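PDB 4BOE: japanin from Rhipicephalus appendiculatus, which binds cholesterol in a lipocalin pocket and, as a secreted tick salivary protein, modulates host immunity, among other effects blocking dendritic cell differentiation from monocytes. Local coordinates for residues Ser18-Glu23 and Leu107-Ser112; Ser112-Trp117 and Thr136-Pro141. All blocks are in the same frame, centred on the assembly; numbering follows the deposited sequence. Where two conformers were deposited one is given.

In the fold
The two contacts lie side by side on one side of the lipocalin barrel, their centres about 8 Å apart, and share Ser-112. Interaction 1 joins two loops by a salt bridge; interaction 2 ties the start of strand 114-118 to the chain leaving helix 128-137 by a disulfide. They meet through Ser-19 N to Asp-140 O and Ser-18 OG to Cys-114 N, each 2.8 Å and probably a hydrogen bond. Both touch the same cholesterol at different places: residues 21-23 of interaction 1 hold the hydroxyl end, whereas Ser-115 and Trp-117 of interaction 2 flank ring D and the aliphatic tail. The side chains of Thr-113 and Glu-23 are about 11 Å apart.

Interaction 1 of 2, residues Ser18-Glu23 and Leu107-Ser112; sequences SSKLFE and LKEVRS. With CLR (cholesterol), chain C.
Glu-109 and Lys-20 reach for each other from opposite directions and make the one salt bridge of this small contact, with Lys-20 NZ 2.8 Å from Glu-109 OE2. The ammonium comes in from above the carboxylate plane, 48° out of it. Lys-20 spans the distance with an extended chain whose CG lies opposite the backbone N (chi1 174°) and which bends at its last torsion. The other carboxylate oxygen, OE1, is hydrogen-bonded to Thr-113 OG1, which fixes the rotation of the group. An alanine in place of Glu-109 is likely to leave the Lys-20 ammonium without its mate and Thr-113 OG1 short of a partner. Farther along, Arg-111 is the centre of an inverse gamma turn and makes a salt bridge to Asp-140. Ser-112 offers only a loose approach, its O lying 4.4 Å from Ser-18 OG, which is hydrogen-bonded to Cys-114 N. Beyond the lysine, the 18-23 loop turns to cholesterol: Glu-23 N donates a nearly straight bond (172°) to the sterol O1 at 3.0 Å, while Leu-21 lays CB and CD1 against C6. The backbone amide thus holds the hydroxyl of the sterol, and Glu-23 CG packs near methyl C19. The contact joins the loop between strands 12-18 and 26-37, with its 3-10 turn, to the loop between strands 101-106 and 114-118, both at the same end of the antiparallel pair 12-18 and 114-118.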
ATOM      1  N   SER A  18      10.419  -2.686  -0.484  1.00 29.76           N
ATOM      2  CA  SER A  18      11.846  -2.741  -0.865  1.00 31.12           C
ATOM      3  C   SER A  18      12.540  -1.519  -0.246  1.00 36.41           C
ATOM      4  O   SER A  18      11.942  -0.445  -0.259  1.00 34.60           O
ATOM      5  CB  SER A  18      11.995  -2.665  -2.387  1.00 32.27           C
ATOM      6  OG  SER A  18      11.427  -3.790  -3.019  1.00 38.51           O
ATOM      7  N   SER A  19      13.738  -1.684   0.349  1.00 35.72           N
ATOM      8  CA  SER A  19      14.469  -0.561   1.014  1.00 37.23           C
ATOM      9  C   SER A  19      14.610   0.700   0.178  1.00 40.64           C
ATOM     10  O   SER A  19      14.522   1.789   0.713  1.00 39.78           O
ATOM     11  CB  SER A  19      15.862  -0.999   1.473  1.00 40.75           C
ATOM     12  OG  SER A  19      16.630  -1.314   0.327  1.00 58.88           O
ATOM     13  N   LYS A  20      14.826   0.567  -1.120  1.00 41.00           N
ATOM     14  CA  LYS A  20      14.989   1.716  -2.027  1.00 41.72           C
ATOM     15  C   LYS A  20      13.805   2.714  -1.973  1.00 44.01           C
ATOM     16  O   LYS A  20      13.997   3.902  -2.251  1.00 42.23           O
ATOM     17  CB  LYS A  20      15.178   1.198  -3.469  1.00 45.74           C
ATOM     18  CG  LYS A  20      15.224   2.265  -4.557  1.00 70.65           C
ATOM     19  CD  LYS A  20      15.642   1.690  -5.908  1.00 85.61           C
ATOM     20  CE  LYS A  20      15.829   2.767  -6.953  1.00102.84           C
ATOM     21  NZ  LYS A  20      15.290   2.356  -8.277  1.00116.44           N
ATOM     22  N   LEU A  21      12.584   2.220  -1.692  1.00 38.81           N
ATOM     23  CA  LEU A  21      11.397   3.070  -1.608  1.00 38.32           C
ATOM     24  C   LEU A  21      11.324   3.924  -0.330  1.00 41.33           C
ATOM     25  O   LEU A  21      10.608   4.936  -0.324  1.00 41.16           O
ATOM     26  CB  LEU A  21      10.152   2.193  -1.649  1.00 38.44           C
ATOM     27  CG  LEU A  21       9.912   1.443  -2.952  1.00 42.08           C
ATOM     28  CD1 LEU A  21       8.808   0.478  -2.790  1.00 40.88           C
ATOM     29  CD2 LEU A  21       9.620   2.373  -4.062  1.00 43.57           C
ATOM     30  N   PHE A  22      12.033   3.493   0.732  1.00 38.04           N
ATOM     31  CA  PHE A  22      12.045   4.064   2.067  1.00 39.98           C
ATOM     32  C   PHE A  22      12.076   5.595   2.140  1.00 45.00           C
ATOM     33  O   PHE A  22      12.965   6.207   1.573  1.00 44.84           O
ATOM     34  CB  PHE A  22      13.219   3.511   2.884  1.00 42.02           C
ATOM     35  CG  PHE A  22      13.227   3.976   4.330  1.00 44.64           C
ATOM     36  CD1 PHE A  22      12.395   3.393   5.268  1.00 48.08           C
ATOM     37  CD2 PHE A  22      14.107   4.966   4.757  1.00 47.13           C
ATOM     38  CE1 PHE A  22      12.413   3.813   6.607  1.00 48.91           C
ATOM     39  CE2 PHE A  22      14.118   5.387   6.096  1.00 48.81           C
ATOM     40  CZ  PHE A  22      13.293   4.784   7.014  1.00 45.96           C
ATOM     41  N   GLU A  23      11.096   6.187   2.848  1.00 41.61           N
ATOM     42  CA  GLU A  23      10.990   7.629   3.112  1.00 41.13           C
ATOM     43  C   GLU A  23      11.185   7.816   4.607  1.00 43.14           C
ATOM     44  O   GLU A  23      10.400   7.303   5.412  1.00 40.68           O
ATOM     45  CB  GLU A  23       9.613   8.188   2.722  1.00 42.72           C
ATOM     46  CG  GLU A  23       9.357   8.190   1.229  1.00 55.42           C
ATOM     47  CD  GLU A  23      10.146   9.196   0.408  1.00 86.07           C
ATOM     48  OE1 GLU A  23      10.839  10.055   1.005  1.00 83.94           O
ATOM     49  OE2 GLU A  23      10.061   9.126  -0.841  1.00 82.78           O
ATOM     50  N   LEU A 107       6.812  -1.575 -12.475  1.00 53.00           N
ATOM     51  CA  LEU A 107       6.813  -2.004 -13.884  1.00 56.18           C
ATOM     52  C   LEU A 107       8.125  -1.792 -14.620  1.00 63.46           C
ATOM     53  O   LEU A 107       8.547  -2.693 -15.326  1.00 65.42           O
ATOM     54  CB  LEU A 107       5.715  -1.271 -14.680  1.00 57.38           C
ATOM     55  CG  LEU A 107       4.672  -2.152 -15.336  1.00 63.35           C
ATOM     56  CD1 LEU A 107       3.704  -2.660 -14.315  1.00 64.44           C
ATOM     57  CD2 LEU A 107       3.936  -1.384 -16.434  1.00 65.40           C
ATOM     58  N   LYS A 108       8.726  -0.602 -14.519  1.00 62.51           N
ATOM     59  CA  LYS A 108       9.889  -0.204 -15.326  1.00 65.00           C
ATOM     60  C   LYS A 108      11.288  -0.515 -14.756  1.00 71.32           C
ATOM     61  O   LYS A 108      12.264  -0.407 -15.509  1.00 72.31           O
ATOM     62  CB  LYS A 108       9.800   1.299 -15.653  1.00 68.80           C
ATOM     63  CG  LYS A 108       8.582   1.659 -16.515  1.00 91.56           C
ATOM     64  CD  LYS A 108       8.471   3.164 -16.753  1.00107.42           C
ATOM     65  CE  LYS A 108       7.292   3.538 -17.628  1.00122.71           C
ATOM     66  NZ  LYS A 108       6.011   3.574 -16.871  1.00131.06           N
ATOM     67  N   GLU A 109      11.407  -0.899 -13.480  1.00 67.32           N
ATOM     68  CA  GLU A 109      12.715  -1.231 -12.912  1.00 67.35           C
ATOM     69  C   GLU A 109      13.043  -2.717 -13.168  1.00 70.08           C
ATOM     70  O   GLU A 109      12.162  -3.568 -12.992  1.00 69.74           O
ATOM     71  CB  GLU A 109      12.721  -0.952 -11.406  1.00 69.35           C
ATOM     72  CG  GLU A 109      12.584   0.517 -11.050  1.00 85.51           C
ATOM     73  CD  GLU A 109      12.239   0.781  -9.592  1.00108.56           C
ATOM     74  OE1 GLU A 109      11.488  -0.030  -8.997  1.00 85.34           O
ATOM     75  OE2 GLU A 109      12.697   1.816  -9.052  1.00101.89           O
ATOM     76  N   VAL A 110      14.305  -3.031 -13.589  1.00 65.99           N
ATOM     77  CA  VAL A 110      14.754  -4.429 -13.807  1.00 64.57           C
ATOM     78  C   VAL A 110      14.782  -5.130 -12.452  1.00 62.40           C
ATOM     79  O   VAL A 110      14.275  -6.232 -12.344  1.00 63.08           O
ATOM     80  CB  VAL A 110      16.110  -4.579 -14.577  1.00 70.11           C
ATOM     81  CG1 VAL A 110      17.306  -4.003 -13.796  1.00 70.52           C
ATOM     82  CG2 VAL A 110      16.375  -6.047 -14.929  1.00 70.30           C
ATOM     83  N   ARG A 111      15.315  -4.464 -11.417  1.00 54.06           N
ATOM     84  CA  ARG A 111      15.323  -4.968 -10.042  1.00 52.71           C
ATOM     85  C   ARG A 111      14.070  -4.333  -9.420  1.00 53.65           C
ATOM     86  O   ARG A 111      14.109  -3.317  -8.742  1.00 55.27           O
ATOM     87  CB  ARG A 111      16.633  -4.576  -9.348  1.00 52.66           C
ATOM     88  CG  ARG A 111      16.969  -5.397  -8.138  1.00 63.76           C
ATOM     89  CD  ARG A 111      18.461  -5.380  -7.876  1.00 67.31           C
ATOM     90  NE  ARG A 111      18.774  -6.096  -6.644  1.00 60.48           N
ATOM     91  CZ  ARG A 111      18.614  -5.607  -5.420  1.00 67.82           C
ATOM     92  NH1 ARG A 111      18.157  -4.369  -5.242  1.00 52.62           N
ATOM     93  NH2 ARG A 111      18.907  -6.350  -4.362  1.00 56.45           N
ATOM     94  N   SER A 112      12.933  -4.895  -9.770  1.00 46.70           N
ATOM     95  CA  SER A 112      11.636  -4.342  -9.431  1.00 44.81           C
ATOM     96  C   SER A 112      11.330  -4.183  -7.915  1.00 45.77           C
ATOM     97  O   SER A 112      11.304  -5.186  -7.202  1.00 44.46           O
ATOM     98  CB  SER A 112      10.563  -5.186 -10.084  1.00 46.35           C
ATOM     99  OG  SER A 112       9.307  -4.580  -9.892  1.00 56.86           O
TER
HETATM  100  C1  CLR C 575       5.674   5.153   1.892  1.00 37.63           C
HETATM  101  C2  CLR C 575       6.890   5.372   2.789  1.00 35.84           C
HETATM  102  C3  CLR C 575       7.670   4.090   2.987  1.00 33.56           C
HETATM  103  C4  CLR C 575       8.084   3.512   1.649  1.00 35.22           C
HETATM  104  C5  CLR C 575       6.927   3.370   0.684  1.00 33.45           C
HETATM  105  C6  CLR C 575       6.732   2.226   0.039  1.00 31.26           C
HETATM  106  C7  CLR C 575       5.626   1.963  -0.934  1.00 31.73           C
HETATM  107  C8  CLR C 575       4.964   3.245  -1.425  1.00 33.21           C
HETATM  108  C9  CLR C 575       4.712   4.189  -0.227  1.00 32.55           C
HETATM  109  C10 CLR C 575       6.031   4.598   0.503  1.00 35.80           C
HETATM  110  C11 CLR C 575       3.839   5.395  -0.620  1.00 32.72           C
HETATM  111  C12 CLR C 575       2.563   5.011  -1.367  1.00 30.28           C
HETATM  112  C13 CLR C 575       2.836   4.144  -2.609  1.00 32.40           C
HETATM  113  C14 CLR C 575       3.643   2.923  -2.120  1.00 31.50           C
HETATM  114  C15 CLR C 575       3.637   1.981  -3.329  1.00 32.45           C
HETATM  115  C16 CLR C 575       2.219   2.143  -3.879  1.00 30.63           C
HETATM  116  C17 CLR C 575       1.618   3.401  -3.206  1.00 32.23           C
HETATM  117  C18 CLR C 575       3.578   4.962  -3.685  1.00 35.00           C
HETATM  118  C19 CLR C 575       6.827   5.667  -0.278  1.00 36.02           C
HETATM  119  C20 CLR C 575       0.643   4.157  -4.129  1.00 32.42           C
HETATM  120  C21 CLR C 575       0.022   5.393  -3.463  1.00 34.01           C
HETATM  121  C22 CLR C 575      -0.454   3.217  -4.662  1.00 31.31           C
HETATM  122  C23 CLR C 575      -1.161   2.314  -3.621  1.00 29.89           C
HETATM  123  C24 CLR C 575      -2.222   1.460  -4.247  1.00 29.65           C
HETATM  124  C25 CLR C 575      -2.884   0.352  -3.455  1.00 35.30           C
HETATM  125  C26 CLR C 575      -2.461   0.030  -2.044  1.00 34.58           C
HETATM  126  C27 CLR C 575      -4.359   0.152  -3.692  1.00 33.74           C
HETATM  127  O1  CLR C 575       8.858   4.385   3.734  1.00 34.98           O

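Interaction 2 of 2, residues Ser112-Trp117 and Thr136-Pro141; sequences STCSLW and TICPDP. With CLR (cholesterol), chain C.
Ser-18 OG, from the adjoining strand, is gripped by both segments: it accepts the N-H of Cys-114 and lies within hydrogen-bonding reach of Pro-139 O. Close by, Cys-114 and Cys-138 are joined by a disulfide, their SG atoms 2.1 Å apart with a chi3 of -97° in the conformer given. CG and CD of Pro-139 face the carbonyl O of Ser-112, in the loop before strand 114-118; the 2.9 Å approach of CD to that O is short and best read with caution. Phe-134 of helix 128-137 packs on Cys-114. The alternate residues Ser-115 and Trp-117 of strand 114-118 face the sterol. Methyl C26 of cholesterol sits 3.5 Å above the centre of the Trp-117 ring, a CH-pi contact, while C14 lies at the indole edge, 3.9 Å from CZ2. Trp-117 NE1 donates its N-H to Ser-115 OG, 2.9 Å away and 22° out of the ring plane, and that oxygen itself lies 3.7 Å from sterol C15. A covalent link thus fixes the chain after the helix to the strand, and the indole N-H has its hydrogen-bond partner in Ser-115, beside the sterol.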
ATOM      1  N   SER A 112      12.933  -4.895  -9.770  1.00 46.70           N
ATOM      2  CA  SER A 112      11.636  -4.342  -9.431  1.00 44.81           C
ATOM      3  C   SER A 112      11.330  -4.183  -7.915  1.00 45.77           C
ATOM      4  O   SER A 112      11.304  -5.186  -7.202  1.00 44.46           O
ATOM      5  CB  SER A 112      10.563  -5.186 -10.084  1.00 46.35           C
ATOM      6  OG  SER A 112       9.307  -4.580  -9.892  1.00 56.86           O
ATOM      7  N   THR A 113      11.042  -2.934  -7.462  1.00 37.68           N
ATOM      8  CA  THR A 113      10.700  -2.675  -6.071  1.00 36.74           C
ATOM      9  C   THR A 113       9.284  -3.174  -5.808  1.00 39.52           C
ATOM     10  O   THR A 113       8.433  -3.148  -6.693  1.00 39.40           O
ATOM     11  CB  THR A 113      10.865  -1.212  -5.671  1.00 38.61           C
ATOM     12  OG1 THR A 113       9.968  -0.412  -6.413  1.00 38.40           O
ATOM     13  CG2 THR A 113      12.306  -0.727  -5.792  1.00 36.33           C
ATOM     14  N   CYS A 114       9.049  -3.516  -4.563  1.00 36.41           N
ATOM     15  CA  CYS A 114       7.773  -4.091  -4.139  0.50 36.35           C
ATOM     16  C   CYS A 114       7.188  -3.429  -2.907  1.00 36.57           C
ATOM     17  O   CYS A 114       7.880  -2.809  -2.131  1.00 34.98           O
ATOM     18  CB  CYS A 114       7.918  -5.600  -3.919  0.50 37.62           C
ATOM     19  SG  CYS A 114       8.120  -6.076  -2.177  0.50 42.16           S
ATOM     20  N   SER A 115       5.881  -3.654  -2.719  1.00 31.02           N
ATOM     21  CA  SER A 115       5.099  -3.197  -1.568  1.00 29.86           C
ATOM     22  C   SER A 115       4.053  -4.282  -1.245  1.00 33.57           C
ATOM     23  O   SER A 115       3.415  -4.833  -2.154  1.00 31.03           O
ATOM     24  CB  SER A 115       4.479  -1.814  -1.744  1.00 29.89           C
ATOM     25  OG  SER A 115       3.536  -1.711  -2.784  1.00 30.20           O
ATOM     26  N   LEU A 116       3.957  -4.627   0.045  1.00 29.32           N
ATOM     27  CA  LEU A 116       3.035  -5.610   0.568  1.00 27.95           C
ATOM     28  C   LEU A 116       2.016  -4.866   1.407  1.00 29.97           C
ATOM     29  O   LEU A 116       2.395  -4.078   2.256  1.00 28.09           O
ATOM     30  CB  LEU A 116       3.787  -6.649   1.419  1.00 27.28           C
ATOM     31  CG  LEU A 116       2.914  -7.658   2.176  1.00 30.58           C
ATOM     32  CD1 LEU A 116       2.193  -8.562   1.241  1.00 30.59           C
ATOM     33  CD2 LEU A 116       3.739  -8.421   3.172  1.00 33.96           C
ATOM     34  N   TRP A 117       0.732  -5.114   1.143  1.00 26.90           N
ATOM     35  CA  TRP A 117      -0.403  -4.488   1.796  1.00 26.32           C
ATOM     36  C   TRP A 117      -1.264  -5.553   2.386  1.00 29.40           C
ATOM     37  O   TRP A 117      -1.489  -6.572   1.760  1.00 29.72           O
ATOM     38  CB  TRP A 117      -1.223  -3.695   0.762  1.00 25.95           C
ATOM     39  CG  TRP A 117      -0.417  -2.675   0.039  1.00 26.90           C
ATOM     40  CD1 TRP A 117       0.338  -2.871  -1.080  1.00 29.19           C
ATOM     41  CD2 TRP A 117      -0.248  -1.296   0.406  1.00 27.10           C
ATOM     42  NE1 TRP A 117       1.032  -1.727  -1.384  1.00 28.69           N
ATOM     43  CE2 TRP A 117       0.658  -0.730  -0.516  1.00 30.41           C
ATOM     44  CE3 TRP A 117      -0.794  -0.472   1.409  1.00 28.66           C
ATOM     45  CZ2 TRP A 117       1.029   0.613  -0.469  1.00 30.79           C
ATOM     46  CZ3 TRP A 117      -0.351   0.850   1.514  1.00 29.52           C
ATOM     47  CH2 TRP A 117       0.547   1.379   0.578  1.00 30.36           C
ATOM     48  N   THR A 136      10.711 -13.824  -0.913  1.00 35.94           N
ATOM     49  CA  THR A 136      11.185 -14.437  -2.146  1.00 36.22           C
ATOM     50  C   THR A 136      11.284 -13.433  -3.309  1.00 42.16           C
ATOM     51  O   THR A 136      12.301 -13.332  -3.974  1.00 41.95           O
ATOM     52  CB  THR A 136      10.246 -15.598  -2.509  1.00 36.91           C
ATOM     53  OG1 THR A 136      10.327 -16.544  -1.458  1.00 38.90           O
ATOM     54  CG2 THR A 136      10.596 -16.260  -3.836  1.00 37.33           C
ATOM     55  N   ILE A 137      10.210 -12.730  -3.557  1.00 40.86           N
ATOM     56  CA  ILE A 137      10.027 -11.869  -4.724  1.00 41.94           C
ATOM     57  C   ILE A 137      10.592 -10.475  -4.663  1.00 42.87           C
ATOM     58  O   ILE A 137      10.875  -9.886  -5.710  1.00 42.73           O
ATOM     59  CB  ILE A 137       8.451 -11.765  -4.944  1.00 46.60           C
ATOM     60  CG1 ILE A 137       7.831 -13.108  -5.326  1.00 48.80           C
ATOM     61  CG2 ILE A 137       8.027 -10.681  -5.920  1.00 48.99           C
ATOM     62  CD1 ILE A 137       8.452 -13.826  -6.517  1.00 62.37           C
ATOM     63  N   CYS A 138      10.666  -9.921  -3.486  1.00 38.44           N
ATOM     64  CA  CYS A 138      11.020  -8.515  -3.220  0.50 38.05           C
ATOM     65  C   CYS A 138      12.507  -8.289  -3.054  1.00 40.94           C
ATOM     66  O   CYS A 138      13.081  -8.907  -2.179  1.00 40.37           O
ATOM     67  CB  CYS A 138      10.276  -8.052  -1.967  0.50 38.36           C
ATOM     68  SG  CYS A 138      10.129  -6.255  -1.775  0.50 42.29           S
ATOM     69  N   PRO A 139      13.134  -7.358  -3.820  1.00 36.59           N
ATOM     70  CA  PRO A 139      14.555  -7.084  -3.551  1.00 36.74           C
ATOM     71  C   PRO A 139      14.653  -6.239  -2.278  1.00 42.95           C
ATOM     72  O   PRO A 139      13.799  -5.372  -2.059  1.00 43.53           O
ATOM     73  CB  PRO A 139      15.021  -6.283  -4.777  1.00 37.45           C
ATOM     74  CG  PRO A 139      13.788  -5.723  -5.350  1.00 41.13           C
ATOM     75  CD  PRO A 139      12.638  -6.574  -4.975  1.00 35.45           C
ATOM     76  N   ASP A 140      15.650  -6.517  -1.427  1.00 39.87           N
ATOM     77  CA  ASP A 140      15.902  -5.749  -0.190  1.00 38.89           C
ATOM     78  C   ASP A 140      14.639  -5.540   0.650  1.00 39.98           C
ATOM     79  O   ASP A 140      14.301  -4.404   0.979  1.00 38.44           O
ATOM     80  CB  ASP A 140      16.506  -4.384  -0.545  1.00 42.26           C
ATOM     81  CG  ASP A 140      17.656  -4.406  -1.539  1.00 57.10           C
ATOM     82  OD1 ASP A 140      18.602  -5.214  -1.345  1.00 58.77           O
ATOM     83  OD2 ASP A 140      17.608  -3.625  -2.516  1.00 63.62           O
ATOM     84  N   PRO A 141      13.914  -6.632   0.955  1.00 36.55           N
ATOM     85  CA  PRO A 141      12.665  -6.541   1.712  1.00 37.04           C
ATOM     86  C   PRO A 141      12.854  -5.917   3.126  1.00 42.81           C
ATOM     87  O   PRO A 141      13.769  -6.311   3.861  1.00 43.45           O
ATOM     88  CB  PRO A 141      12.202  -8.005   1.775  1.00 38.44           C
ATOM     89  CG  PRO A 141      13.446  -8.784   1.720  1.00 41.86           C
ATOM     90  CD  PRO A 141      14.461  -8.003   0.983  1.00 36.71           C
TER
HETATM   91  C1  CLR C 575       5.674   5.153   1.892  1.00 37.63           C
HETATM   92  C2  CLR C 575       6.890   5.372   2.789  1.00 35.84           C
HETATM   93  C3  CLR C 575       7.670   4.090   2.987  1.00 33.56           C
HETATM   94  C4  CLR C 575       8.084   3.512   1.649  1.00 35.22           C
HETATM   95  C5  CLR C 575       6.927   3.370   0.684  1.00 33.45           C
HETATM   96  C6  CLR C 575       6.732   2.226   0.039  1.00 31.26           C
HETATM   97  C7  CLR C 575       5.626   1.963  -0.934  1.00 31.73           C
HETATM   98  C8  CLR C 575       4.964   3.245  -1.425  1.00 33.21           C
HETATM   99  C9  CLR C 575       4.712   4.189  -0.227  1.00 32.55           C
HETATM  100  C10 CLR C 575       6.031   4.598   0.503  1.00 35.80           C
HETATM  101  C11 CLR C 575       3.839   5.395  -0.620  1.00 32.72           C
HETATM  102  C12 CLR C 575       2.563   5.011  -1.367  1.00 30.28           C
HETATM  103  C13 CLR C 575       2.836   4.144  -2.609  1.00 32.40           C
HETATM  104  C14 CLR C 575       3.643   2.923  -2.120  1.00 31.50           C
HETATM  105  C15 CLR C 575       3.637   1.981  -3.329  1.00 32.45           C
HETATM  106  C16 CLR C 575       2.219   2.143  -3.879  1.00 30.63           C
HETATM  107  C17 CLR C 575       1.618   3.401  -3.206  1.00 32.23           C
HETATM  108  C18 CLR C 575       3.578   4.962  -3.685  1.00 35.00           C
HETATM  109  C19 CLR C 575       6.827   5.667  -0.278  1.00 36.02           C
HETATM  110  C20 CLR C 575       0.643   4.157  -4.129  1.00 32.42           C
HETATM  111  C21 CLR C 575       0.022   5.393  -3.463  1.00 34.01           C
HETATM  112  C22 CLR C 575      -0.454   3.217  -4.662  1.00 31.31           C
HETATM  113  C23 CLR C 575      -1.161   2.314  -3.621  1.00 29.89           C
HETATM  114  C24 CLR C 575      -2.222   1.460  -4.247  1.00 29.65           C
HETATM  115  C25 CLR C 575      -2.884   0.352  -3.455  1.00 35.30           C
HETATM  116  C26 CLR C 575      -2.461   0.030  -2.044  1.00 34.58           C
HETATM  117  C27 CLR C 575      -4.359   0.152  -3.692  1.00 33.74           C
HETATM  118  O1  CLR C 575       8.858   4.385   3.734  1.00 34.98           O